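Local coordinates for protein Chains: A (Unidentified, PDB 6ZM9) that cleaves S-adenosyl methionine, as a phage SAM lyase, probably releasing the 5'-deoxy-5'-methylthioadenosine it binds between subunits, at residues 18-22 / 23-27; 30-33 / 34-38; 58-61 / 62-65; 76-79 / 80-84. All blocks are in the same frame, centred on the assembly; numbering follows the deposited sequence.

Contact 1 of 4, residues 18-22 / 23-27. With PRO (proline), chain E.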
loop_
_atom_site.group_PDB
_atom_site.type_symbol
_atom_site.label_atom_id
_atom_site.label_comp_id
_atom_site.label_asym_id
_atom_site.label_seq_id
_atom_site.Cartn_x
_atom_site.Cartn_y
_atom_site.Cartn_z
ATOM N N GLY A 18 -7.535 8.312 10.508
ATOM C CA GLY A 18 -7.902 9.581 9.924
ATOM C C GLY A 18 -7.372 10.782 10.691
ATOM O O GLY A 18 -6.984 10.703 11.862
ATOM N N LEU A 19 -7.366 11.930 10.006
ATOM C CA LEU A 19 -6.772 13.159 10.521
ATOM C C LEU A 19 -7.793 14.272 10.685
ATOM O O LEU A 19 -7.437 15.361 11.162
ATOM C CB LEU A 19 -5.617 13.618 9.627
ATOM C CG LEU A 19 -4.488 12.585 9.506
ATOM C CD1 LEU A 19 -3.478 13.058 8.493
ATOM C CD2 LEU A 19 -3.820 12.298 10.831
ATOM N N ASN A 20 -9.047 14.033 10.311
ATOM C CA ASN A 20 -10.134 14.930 10.649
ATOM C C ASN A 20 -10.697 14.538 12.007
ATOM O O ASN A 20 -10.676 13.362 12.388
ATOM C CB ASN A 20 -11.306 14.754 9.680
ATOM C CG ASN A 20 -11.305 15.739 8.530
ATOM O OD1 ASN A 20 -10.259 16.174 8.049
ATOM N ND2 ASN A 20 -12.502 16.048 8.034
ATOM N N VAL A 21 -11.268 15.514 12.699
ATOM C CA VAL A 21 -12.182 15.276 13.813
ATOM C C VAL A 21 -13.547 15.718 13.303
ATOM O O VAL A 21 -13.772 16.914 13.075
ATOM C CB VAL A 21 -11.753 16.022 15.079
ATOM C CG1 VAL A 21 -12.775 15.774 16.165
ATOM C CG2 VAL A 21 -10.349 15.568 15.518
ATOM N N GLY A 22 -14.413 14.755 13.015
ATOM C CA GLY A 22 -15.650 15.083 12.320
ATOM C C GLY A 22 -15.341 15.698 10.967
ATOM O O GLY A 22 -14.566 15.147 10.180
ATOM N N ASP A 23 -15.934 16.851 10.678
ATOM C CA ASP A 23 -15.701 17.499 9.391
ATOM C C ASP A 23 -14.507 18.461 9.403
ATOM O O ASP A 23 -14.278 19.134 8.394
ATOM C CB ASP A 23 -16.966 18.199 8.881
ATOM C CG ASP A 23 -17.430 19.321 9.787
ATOM O OD1 ASP A 23 -16.630 19.799 10.618
ATOM O OD2 ASP A 23 -18.609 19.718 9.669
ATOM N N LYS A 24 -13.713 18.496 10.488
ATOM C CA LYS A 24 -12.631 19.475 10.637
ATOM C C LYS A 24 -11.250 18.864 10.463
ATOM O O LYS A 24 -10.817 18.060 11.305
ATOM C CB LYS A 24 -12.720 20.126 12.022
ATOM C CG LYS A 24 -11.672 21.198 12.288
ATOM C CD LYS A 24 -11.925 21.875 13.642
ATOM C CE LYS A 24 -10.904 22.971 13.937
ATOM N NZ LYS A 24 -9.643 22.433 14.528
ATOM N N PRO A 25 -10.503 19.260 9.437
ATOM C CA PRO A 25 -9.101 18.831 9.347
ATOM C C PRO A 25 -8.336 19.303 10.579
ATOM O O PRO A 25 -8.374 20.482 10.941
ATOM C CB PRO A 25 -8.610 19.498 8.056
ATOM C CG PRO A 25 -9.857 19.752 7.263
ATOM C CD PRO A 25 -10.900 20.091 8.290
ATOM N N THR A 26 -7.646 18.364 11.237
ATOM C CA THR A 26 -7.042 18.650 12.535
ATOM C C THR A 26 -5.577 18.238 12.653
ATOM O O THR A 26 -4.762 19.010 13.168
ATOM C CB THR A 26 -7.879 17.991 13.644
ATOM O OG1 THR A 26 -9.228 18.487 13.604
ATOM C CG2 THR A 26 -7.323 18.271 15.028
ATOM N N TYR A 27 -5.225 17.037 12.201
ATOM C CA TYR A 27 -3.912 16.469 12.458
ATOM C C TYR A 27 -3.148 16.256 11.163
ATOM O O TYR A 27 -3.687 16.425 10.062
ATOM C CB TYR A 27 -4.060 15.147 13.203
ATOM C CG TYR A 27 -4.786 15.277 14.523
ATOM C CD1 TYR A 27 -4.175 15.874 15.620
ATOM C CD2 TYR A 27 -6.068 14.781 14.671
ATOM C CE1 TYR A 27 -4.842 15.969 16.847
ATOM C CE2 TYR A 27 -6.731 14.871 15.872
ATOM C CZ TYR A 27 -6.126 15.464 16.961
ATOM O OH TYR A 27 -6.813 15.541 18.175
HETATM N N PRO E . -11.776 10.719 10.943
HETATM C CA PRO E . -13.058 11.343 11.271
HETATM C C PRO E . -13.468 11.160 12.722
HETATM O O PRO E . -14.190 11.998 13.281
HETATM C CB PRO E . -14.035 10.580 10.379
HETATM C CG PRO E . -13.305 9.248 10.109
HETATM C CD PRO E . -11.948 9.285 10.680
HETATM O OXT PRO E . -13.109 10.161 13.343
HETATM O O HOH W 1 -13.588 17.608 5.733
#
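Val21 and Lys24 face each other as an antiparallel hydrogen-bonded pair: Val21 N reaches Lys24 O at 2.9 Å, and Lys24 N returns the bond to Val21 O at 3.0 Å. Between them runs a type II' turn, with Gly22 at its first corner (phi 60°). One step out, Asn20 and Pro25 form a non-hydrogen-bonded pair. The amide of Asn20 folds over the turn, its OD1 lying 3.2 Å from Pro25 CA while ND2 donates to Gly22 O at 3.1 Å, nearly within the amide plane. ND2 also gives a hydrogen to a water that in turn donates to Asp23 O, which identifies the nitrogen end of the amide and would resist its flipping. Lys24 O is gripped twice, since Thr26 OG1 comes at 2.8 Å from the opposite face of the carbonyl to Val21 N. Further along, Leu19 O takes both Thr26 N and Tyr27 N, the pattern of a classic beta bulge. The Tyr27 side chain, with CG beside its backbone N (chi1 -59°), meets Leu19 CD2 at its CB and Val21 CG2 at CE2 (3.7 Å), while Thr26 CG2 sits over one ring face, 3.5 Å above the plane of the Tyr27 ring.

The hairpin backbone also holds the free proline. Gly22 N donates to the proline O at 2.8 Å, and the proline N donates to Asn20 O, which Gln104 binds as well. Glu69 on strand 66-77 accepts from both Asn20 N and the proline. The hairpin is the end of strand 11-21, which pairs with strand 66-77, and the Tyr27 ring stands edge-to-face with Phe102, just beyond helix 84-101.

Contact 2 of 4, residues 30-33 / 34-38; sequences EDVV and KDTIA
Lys34 folds its aliphatic chain back over the previous helical turn, its CG 3.4 Å from Glu30 O and its CE 4.0 Å from Glu30 CG. A bend at the last torsion (chi4 -60°) turns NZ toward a water, which accepts from NZ at 2.7 Å and donates to Glu30 OE2. Glu30 OE2 and Lys34 NZ remain 4.8 Å apart, and the direct salt bridge of OE2 goes instead to Arg55 of the second subunit.

The pairs follow the i to i+4 spacing of helix 29-43, whose backbone bonds include a nearly straight Lys34 N to Glu30 O (171° at the hydrogen). Val32 O has two donors, both from Thr36: the backbone N, and OG1 at 2.8 Å from the opposite face of the carbonyl plane. OG1 stands beside its own backbone N (chi1 -63°), which turns it back along the helix to Val32 O and gives this buried hydroxyl a partner. The Thr36 side chain packs on Leu94 and Leu98 of helix 84-101. On a different side of the helix, Val33 and Ile37 lie alongside each other and point the same way, CG1 to CD1 4.0 Å apart. Val33 packs on Thr68 and Ile37 on Leu66, both of the second subunit.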
loop_
_atom_site.group_PDB
_atom_site.type_symbol
_atom_site.label_atom_id
_atom_site.label_comp_id
_atom_site.label_asym_id
_atom_site.label_seq_id
_atom_site.Cartn_x
_atom_site.Cartn_y
_atom_site.Cartn_z
ATOM N N GLU A 30 2.802 13.632 10.301
ATOM C CA GLU A 30 3.928 13.617 11.237
ATOM C C GLU A 30 3.467 13.441 12.677
ATOM O O GLU A 30 4.181 12.830 13.488
ATOM C CB GLU A 30 4.816 14.848 11.097
ATOM C CG GLU A 30 6.264 14.549 11.561
ATOM C CD GLU A 30 7.067 13.578 10.662
ATOM O OE1 GLU A 30 6.600 13.175 9.566
ATOM O OE2 GLU A 30 8.199 13.214 11.058
ATOM N N ASP A 31 2.279 13.959 13.017
ATOM C CA ASP A 31 1.735 13.718 14.348
ATOM C C ASP A 31 1.573 12.214 14.593
ATOM O O ASP A 31 1.886 11.711 15.677
ATOM C CB ASP A 31 0.349 14.363 14.516
ATOM C CG ASP A 31 0.335 15.872 14.369
ATOM O OD1 ASP A 31 1.371 16.545 14.557
ATOM O OD2 ASP A 31 -0.793 16.382 14.118
ATOM N N VAL A 32 1.039 11.489 13.597
ATOM C CA VAL A 32 0.852 10.049 13.727
ATOM C C VAL A 32 2.192 9.329 13.823
ATOM O O VAL A 32 2.336 8.391 14.613
ATOM C CB VAL A 32 -0.026 9.521 12.576
ATOM C CG1 VAL A 32 -0.120 8.019 12.621
ATOM C CG2 VAL A 32 -1.409 10.151 12.644
ATOM N N VAL A 33 3.184 9.751 13.028
ATOM C CA VAL A 33 4.532 9.179 13.110
ATOM C C VAL A 33 5.064 9.293 14.531
ATOM O O VAL A 33 5.504 8.312 15.140
ATOM C CB VAL A 33 5.478 9.863 12.107
ATOM C CG1 VAL A 33 6.915 9.375 12.289
ATOM C CG2 VAL A 33 5.032 9.603 10.658
ATOM N N LYS A 34 5.060 10.514 15.067
ATOM C CA LYS A 34 5.633 10.739 16.388
ATOM C C LYS A 34 4.873 9.974 17.464
ATOM O O LYS A 34 5.483 9.415 18.384
ATOM C CB LYS A 34 5.651 12.237 16.688
ATOM C CG LYS A 34 6.623 13.075 15.850
ATOM C CD LYS A 34 6.483 14.559 16.198
ATOM C CE LYS A 34 7.327 15.429 15.312
ATOM N NZ LYS A 34 8.747 15.044 15.457
ATOM N N ASP A 35 3.541 9.975 17.402
ATOM C CA ASP A 35 2.756 9.295 18.428
ATOM C C ASP A 35 2.981 7.789 18.361
ATOM O O ASP A 35 3.076 7.130 19.408
ATOM C CB ASP A 35 1.276 9.652 18.286
ATOM C CG ASP A 35 0.481 9.398 19.546
ATOM O OD1 ASP A 35 0.943 9.789 20.631
ATOM O OD2 ASP A 35 -0.622 8.825 19.440
ATOM N N THR A 36 3.069 7.232 17.144
ATOM C CA THR A 36 3.319 5.803 16.988
ATOM C C THR A 36 4.676 5.423 17.571
ATOM O O THR A 36 4.794 4.399 18.256
ATOM C CB THR A 36 3.217 5.408 15.512
ATOM O OG1 THR A 36 1.883 5.634 15.037
ATOM C CG2 THR A 36 3.553 3.942 15.305
ATOM N N ILE A 37 5.715 6.220 17.303
ATOM C CA ILE A 37 7.034 5.937 17.867
ATOM C C ILE A 37 6.952 5.891 19.387
ATOM O O ILE A 37 7.491 4.987 20.035
ATOM C CB ILE A 37 8.070 6.981 17.405
ATOM C CG1 ILE A 37 8.381 6.845 15.919
ATOM C CG2 ILE A 37 9.356 6.869 18.263
ATOM C CD1 ILE A 37 9.154 8.020 15.365
ATOM N N ALA A 38 6.277 6.881 19.976
ATOM C CA ALA A 38 6.179 6.967 21.426
ATOM C C ALA A 38 5.438 5.774 22.014
ATOM O O ALA A 38 5.861 5.213 23.025
ATOM C CB ALA A 38 5.485 8.278 21.800
HETATM O O HOH W 2 9.318 13.382 13.342
#

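Contact 3 of 4, residues 58-61 / 62-65. With PRO (proline), chain E; MTA (5'-deoxy-5'-methylthioadenosine), chain F.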
loop_
_atom_site.group_PDB
_atom_site.type_symbol
_atom_site.label_atom_id
_atom_site.label_comp_id
_atom_site.label_asym_id
_atom_site.label_seq_id
_atom_site.Cartn_x
_atom_site.Cartn_y
_atom_site.Cartn_z
ATOM N N TYR A 58 -14.959 8.186 4.594
ATOM C CA TYR A 58 -15.562 7.451 5.691
ATOM C C TYR A 58 -16.981 7.933 5.941
ATOM O O TYR A 58 -17.241 9.135 5.967
ATOM C CB TYR A 58 -14.745 7.671 6.947
ATOM C CG TYR A 58 -15.305 7.090 8.225
ATOM C CD1 TYR A 58 -15.171 5.738 8.503
ATOM C CD2 TYR A 58 -15.949 7.886 9.147
ATOM C CE1 TYR A 58 -15.654 5.191 9.693
ATOM C CE2 TYR A 58 -16.425 7.354 10.343
ATOM C CZ TYR A 58 -16.289 5.998 10.599
ATOM O OH TYR A 58 -16.756 5.446 11.779
ATOM N N THR A 59 -17.891 6.988 6.168
ATOM C CA THR A 59 -19.263 7.310 6.528
ATOM C C THR A 59 -19.391 7.258 8.042
ATOM O O THR A 59 -19.202 6.196 8.647
ATOM C CB THR A 59 -20.241 6.332 5.886
ATOM O OG1 THR A 59 -20.104 6.386 4.466
ATOM C CG2 THR A 59 -21.678 6.705 6.265
ATOM N N GLU A 60 -19.709 8.395 8.656
ATOM C CA GLU A 60 -19.888 8.434 10.100
ATOM C C GLU A 60 -21.061 7.551 10.502
ATOM O O GLU A 60 -22.145 7.634 9.923
ATOM C CB GLU A 60 -20.159 9.858 10.579
ATOM C CG GLU A 60 -19.012 10.803 10.362
ATOM C CD GLU A 60 -19.257 12.150 10.988
ATOM O OE1 GLU A 60 -20.330 12.345 11.599
ATOM O OE2 GLU A 60 -18.366 13.011 10.879
ATOM N N GLN A 61 -20.846 6.737 11.533
ATOM C CA GLN A 61 -21.799 5.684 11.848
ATOM C C GLN A 61 -23.086 6.224 12.455
ATOM O O GLN A 61 -24.166 5.679 12.195
ATOM C CB GLN A 61 -21.141 4.666 12.774
ATOM C CG GLN A 61 -19.904 4.029 12.167
ATOM C CD GLN A 61 -19.068 3.293 13.193
ATOM O OE1 GLN A 61 -19.165 3.558 14.395
ATOM N NE2 GLN A 61 -18.238 2.362 12.725
ATOM N N ARG A 62 -23.011 7.286 13.250
ATOM C CA ARG A 62 -24.223 7.785 13.888
ATOM C C ARG A 62 -25.057 8.616 12.919
ATOM O O ARG A 62 -26.236 8.321 12.689
ATOM C CB ARG A 62 -23.853 8.589 15.138
ATOM C CG ARG A 62 -23.174 7.756 16.232
ATOM C CD ARG A 62 -21.870 8.398 16.734
ATOM N NE ARG A 62 -20.769 7.434 16.791
ATOM C CZ ARG A 62 -20.377 6.792 17.889
ATOM N NH1 ARG A 62 -20.988 7.004 19.049
ATOM N NH2 ARG A 62 -19.369 5.931 17.823
ATOM N N SER A 63 -24.446 9.631 12.308
ATOM C CA SER A 63 -25.180 10.590 11.499
ATOM C C SER A 63 -25.310 10.188 10.038
ATOM O O SER A 63 -26.171 10.732 9.336
ATOM C CB SER A 63 -24.445 11.931 11.510
ATOM O OG SER A 63 -23.216 11.789 10.811
ATOM N N GLY A 64 -24.457 9.290 9.560
ATOM C CA GLY A 64 -24.444 8.940 8.155
ATOM C C GLY A 64 -23.745 9.946 7.275
ATOM O O GLY A 64 -23.755 9.795 6.051
ATOM N N GLN A 65 -23.135 10.974 7.860
ATOM C CA GLN A 65 -22.421 11.966 7.072
ATOM C C GLN A 65 -21.168 11.366 6.446
ATOM O O GLN A 65 -20.404 10.654 7.103
ATOM C CB GLN A 65 -22.039 13.120 8.005
ATOM C CG GLN A 65 -21.333 14.300 7.332
ATOM C CD GLN A 65 -20.883 15.380 8.322
ATOM O OE1 GLN A 65 -21.400 15.466 9.439
ATOM N NE2 GLN A 65 -19.923 16.209 7.909
HETATM N N PRO E . -11.776 10.719 10.943
HETATM C CA PRO E . -13.058 11.343 11.271
HETATM C C PRO E . -13.468 11.160 12.722
HETATM O O PRO E . -14.190 11.998 13.281
HETATM C CB PRO E . -14.035 10.580 10.379
HETATM C CG PRO E . -13.305 9.248 10.109
HETATM C CD PRO E . -11.948 9.285 10.680
HETATM O OXT PRO E . -13.109 10.161 13.343
HETATM C CS MTA F . -11.663 4.319 9.669
HETATM S "S5'" MTA F . -11.753 5.976 9.074
HETATM C "C5'" MTA F . -10.007 6.347 8.829
HETATM C "C4'" MTA F . -9.463 6.056 7.444
HETATM O "O4'" MTA F . -9.639 4.660 7.155
HETATM C "C2'" MTA F . -9.717 5.889 5.099
HETATM O "O2'" MTA F . -8.405 6.257 4.705
HETATM C "C3'" MTA F . -10.122 6.784 6.274
HETATM O "O3'" MTA F . -9.684 8.124 6.128
HETATM C "C1'" MTA F . -9.722 4.495 5.746
HETATM N N9 MTA F . -10.914 3.721 5.435
HETATM C C8 MTA F . -12.138 3.745 6.053
HETATM N N7 MTA F . -12.989 2.852 5.607
HETATM C C5 MTA F . -12.275 2.192 4.613
HETATM C C6 MTA F . -12.579 1.081 3.801
HETATM N N6 MTA F . -13.732 0.401 3.856
HETATM N N1 MTA F . -11.617 0.648 2.949
HETATM C C2 MTA F . -10.439 1.284 2.927
HETATM N N3 MTA F . -10.035 2.319 3.657
HETATM C C4 MTA F . -11.003 2.732 4.490
HETATM O O HOH W 3 -22.150 10.736 13.363
#
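Glu60 N binds Gln65 O at 2.8 Å (168° at the hydrogen), closing the loop of the beta hairpin that joins strands 49-59 and 66-77. Gly64 N adds a more bent bond to Glu60 O at 2.9 Å. In the conformer given, Ser63 OG accepts from Gln65 N, an ST turn.

The Glu60 side chain, described in one of its two conformers, starts over the same carbonyl: CB lies 3.6 Å and CG 3.5 Å from Gln65 O. With CG beside the backbone N (chi1 -65°) and the chain extended beyond it, Glu60 runs alongside Gln65, both pointing the same way, their carboxylate and amide planes 37° apart. At the tip, Glu60 OE1 takes a hydrogen from a water at 3.0 Å, and that water accepts from Ser63 N at 2.8 Å.

Where strand 49-59 enters the loop, Tyr58 faces the ligands. Both lie on one side of its ring: S5' of 5'-deoxy-5'-methylthioadenosine is 3.5 Å from Tyr58 CD1, and the proline CB is 3.5 Å from Tyr58 CD2. This nucleoside also bonds to Ser50 and Ile77 of the third subunit, so the pocket is shared between chains. Tyr58 OH is hydrogen-bonded to Glu105 OE1, the same oxygen that receives Gln61 N.

Contact 4 of 4, residues 76-79 / 80-84. With MTA (5'-deoxy-5'-methylthioadenosine), chain B.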
loop_
_atom_site.group_PDB
_atom_site.type_symbol
_atom_site.label_atom_id
_atom_site.label_comp_id
_atom_site.label_asym_id
_atom_site.label_seq_id
_atom_site.Cartn_x
_atom_site.Cartn_y
_atom_site.Cartn_z
ATOM N N ILE A 76 3.348 -2.138 9.125
ATOM C CA ILE A 76 4.294 -2.702 10.084
ATOM C C ILE A 76 4.630 -4.115 9.642
ATOM O O ILE A 76 3.745 -4.975 9.593
ATOM C CB ILE A 76 3.711 -2.737 11.507
ATOM C CG1 ILE A 76 3.472 -1.326 12.030
ATOM C CG2 ILE A 76 4.659 -3.501 12.436
ATOM C CD1 ILE A 76 2.625 -1.278 13.285
ATOM N N ILE A 77 5.898 -4.363 9.337
ATOM C CA ILE A 77 6.405 -5.713 9.127
ATOM C C ILE A 77 7.155 -6.122 10.391
ATOM O O ILE A 77 8.036 -5.391 10.852
ATOM C CB ILE A 77 7.321 -5.773 7.889
ATOM C CG1 ILE A 77 6.562 -5.315 6.636
ATOM C CG2 ILE A 77 7.901 -7.188 7.758
ATOM C CD1 ILE A 77 7.434 -5.119 5.459
ATOM N N ASP A 78 6.802 -7.270 10.974
ATOM C CA ASP A 78 7.474 -7.706 12.197
ATOM C C ASP A 78 8.872 -8.190 11.834
ATOM O O ASP A 78 9.008 -9.168 11.096
ATOM C CB ASP A 78 6.688 -8.842 12.856
ATOM C CG ASP A 78 7.372 -9.393 14.097
ATOM O OD1 ASP A 78 8.150 -8.634 14.720
ATOM O OD2 ASP A 78 7.122 -10.581 14.455
ATOM N N LEU A 79 9.904 -7.511 12.341
ATOM C CA LEU A 79 11.287 -7.926 12.152
ATOM C C LEU A 79 11.878 -8.613 13.380
ATOM O O LEU A 79 13.061 -8.965 13.356
ATOM C CB LEU A 79 12.170 -6.712 11.785
ATOM C CG LEU A 79 11.737 -5.902 10.567
ATOM C CD1 LEU A 79 12.672 -4.768 10.185
ATOM C CD2 LEU A 79 11.585 -6.790 9.349
ATOM N N GLU A 80 11.092 -8.814 14.443
ATOM C CA GLU A 80 11.608 -9.358 15.690
ATOM C C GLU A 80 11.154 -10.780 15.978
ATOM O O GLU A 80 11.469 -11.310 17.053
ATOM C CB GLU A 80 11.175 -8.482 16.869
ATOM C CG GLU A 80 11.684 -7.072 16.801
ATOM C CD GLU A 80 11.369 -6.311 18.065
ATOM O OE1 GLU A 80 12.243 -6.228 18.948
ATOM O OE2 GLU A 80 10.238 -5.818 18.195
ATOM N N GLY A 81 10.394 -11.395 15.078
ATOM C CA GLY A 81 9.962 -12.766 15.257
ATOM C C GLY A 81 9.092 -12.977 16.475
ATOM O O GLY A 81 9.327 -13.902 17.262
ATOM N N LEU A 82 8.080 -12.134 16.643
ATOM C CA LEU A 82 7.185 -12.255 17.775
ATOM C C LEU A 82 6.198 -13.391 17.539
ATOM O O LEU A 82 5.946 -13.814 16.409
ATOM C CB LEU A 82 6.399 -10.962 17.978
ATOM C CG LEU A 82 7.205 -9.670 18.183
ATOM C CD1 LEU A 82 6.227 -8.502 18.423
ATOM C CD2 LEU A 82 8.217 -9.824 19.305
ATOM N N SER A 83 5.630 -13.877 18.634
ATOM C CA SER A 83 4.543 -14.823 18.528
ATOM C C SER A 83 3.306 -14.130 17.971
ATOM O O SER A 83 3.160 -12.903 18.044
ATOM C CB SER A 83 4.214 -15.395 19.906
ATOM O OG SER A 83 3.570 -14.416 20.721
ATOM N N LYS A 84 2.382 -14.913 17.446
ATOM C CA LYS A 84 1.106 -14.401 16.898
ATOM C C LYS A 84 0.375 -13.586 17.972
ATOM O O LYS A 84 -0.068 -12.495 17.665
ATOM C CB LYS A 84 0.246 -15.565 16.415
ATOM C CG LYS A 84 -1.071 -15.178 15.776
ATOM C CD LYS A 84 -1.812 -16.363 15.210
ATOM C CE LYS A 84 -2.501 -16.049 13.904
ATOM N NZ LYS A 84 -3.643 -16.954 13.648
HETATM C CS MTA B . 14.731 -0.551 5.555
HETATM S "S5'" MTA B . 14.797 1.157 5.990
HETATM C "C5'" MTA B . 13.912 1.897 4.607
HETATM C "C4'" MTA B . 12.420 2.077 4.803
HETATM O "O4'" MTA B . 11.821 0.793 5.044
HETATM C "C2'" MTA B . 10.532 2.470 6.171
HETATM O "O2'" MTA B . 9.720 3.165 5.239
HETATM C "C3'" MTA B . 11.975 2.944 5.980
HETATM O "O3'" MTA B . 12.075 4.334 5.723
HETATM C "C1'" MTA B . 10.635 0.981 5.804
HETATM N N9 MTA B . 10.677 0.104 6.964
HETATM C C8 MTA B . 11.759 -0.259 7.725
HETATM N N7 MTA B . 11.494 -1.151 8.650
HETATM C C5 MTA B . 10.135 -1.390 8.493
HETATM C C6 MTA B . 9.248 -2.293 9.113
HETATM N N6 MTA B . 9.607 -3.168 10.063
HETATM N N1 MTA B . 7.964 -2.307 8.679
HETATM C C2 MTA B . 7.607 -1.478 7.690
HETATM N N3 MTA B . 8.355 -0.607 7.019
HETATM C C4 MTA B . 9.621 -0.609 7.467
HETATM O O HOH W 4 9.796 -11.469 12.329
HETATM O O HOH W 5 8.351 -6.398 16.155
#
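Asp78 turns its carboxylate to the backbone N of Glu80 and of Leu82, CG anti to its own backbone N (chi1 177°), and gives one oxygen to each. OD1 accepts from Glu80 N at 3.0 Å, two residues on, which makes an Asx turn; OD2 accepts from Leu82 N at 2.8 Å. The oxygens are used differently: Leu82 N comes in on the syn lone pair of OD2, while Glu80 N meets OD1 from above the carboxylate plane, 56° out of it. Buried as it is, the carboxylate is thus held by two bonds that limit its rotation.

Leu82 turns its side chain back to the same group, with CG 3.7 Å from Asp78 OD1. The Glu80 side chain leads away from residues 76-79, yet one water donates to both its OE2 and Asp78 OD1, two oxygens 4.9 Å apart. The like charges are probably eased by this water and by Leu46 N, which also bonds Glu80 OE2. A further water spans Asp78 O and Gly81 N.

The loop leads from strand 66-77 to helix 84-101, where Ser83 OG caps Asp86 N. At the strand end the backbone of Ile77 reads the adenine of 5'-deoxy-5'-methylthioadenosine, its N donating to N1 at 3.0 Å and its O accepting from N6 at 2.8 Å. Leu79 leans on the same amino group, with CD1 3.5 Å from N6.

In the fold
The four contacts come in series along the chain. Contacts 1 and 3 are turns at one end of the antiparallel sheet, with centres about 14 Å apart; they touch where Asp23 meets Gln65, and both reach the bound proline. Contact 4 lies on the opposite side of the chain's centre, at the far end of strand 66-77, its centre about 34 Å from that of contact 3. Contact 2, in helix 29-43, touches contact 1 through Leu19 and Val32 and comes within about 6 Å of contact 4 (nearest atoms). One subunit therefore offers both halves of a nucleoside site, one at each end of its sheet, and trimer assembly joins them.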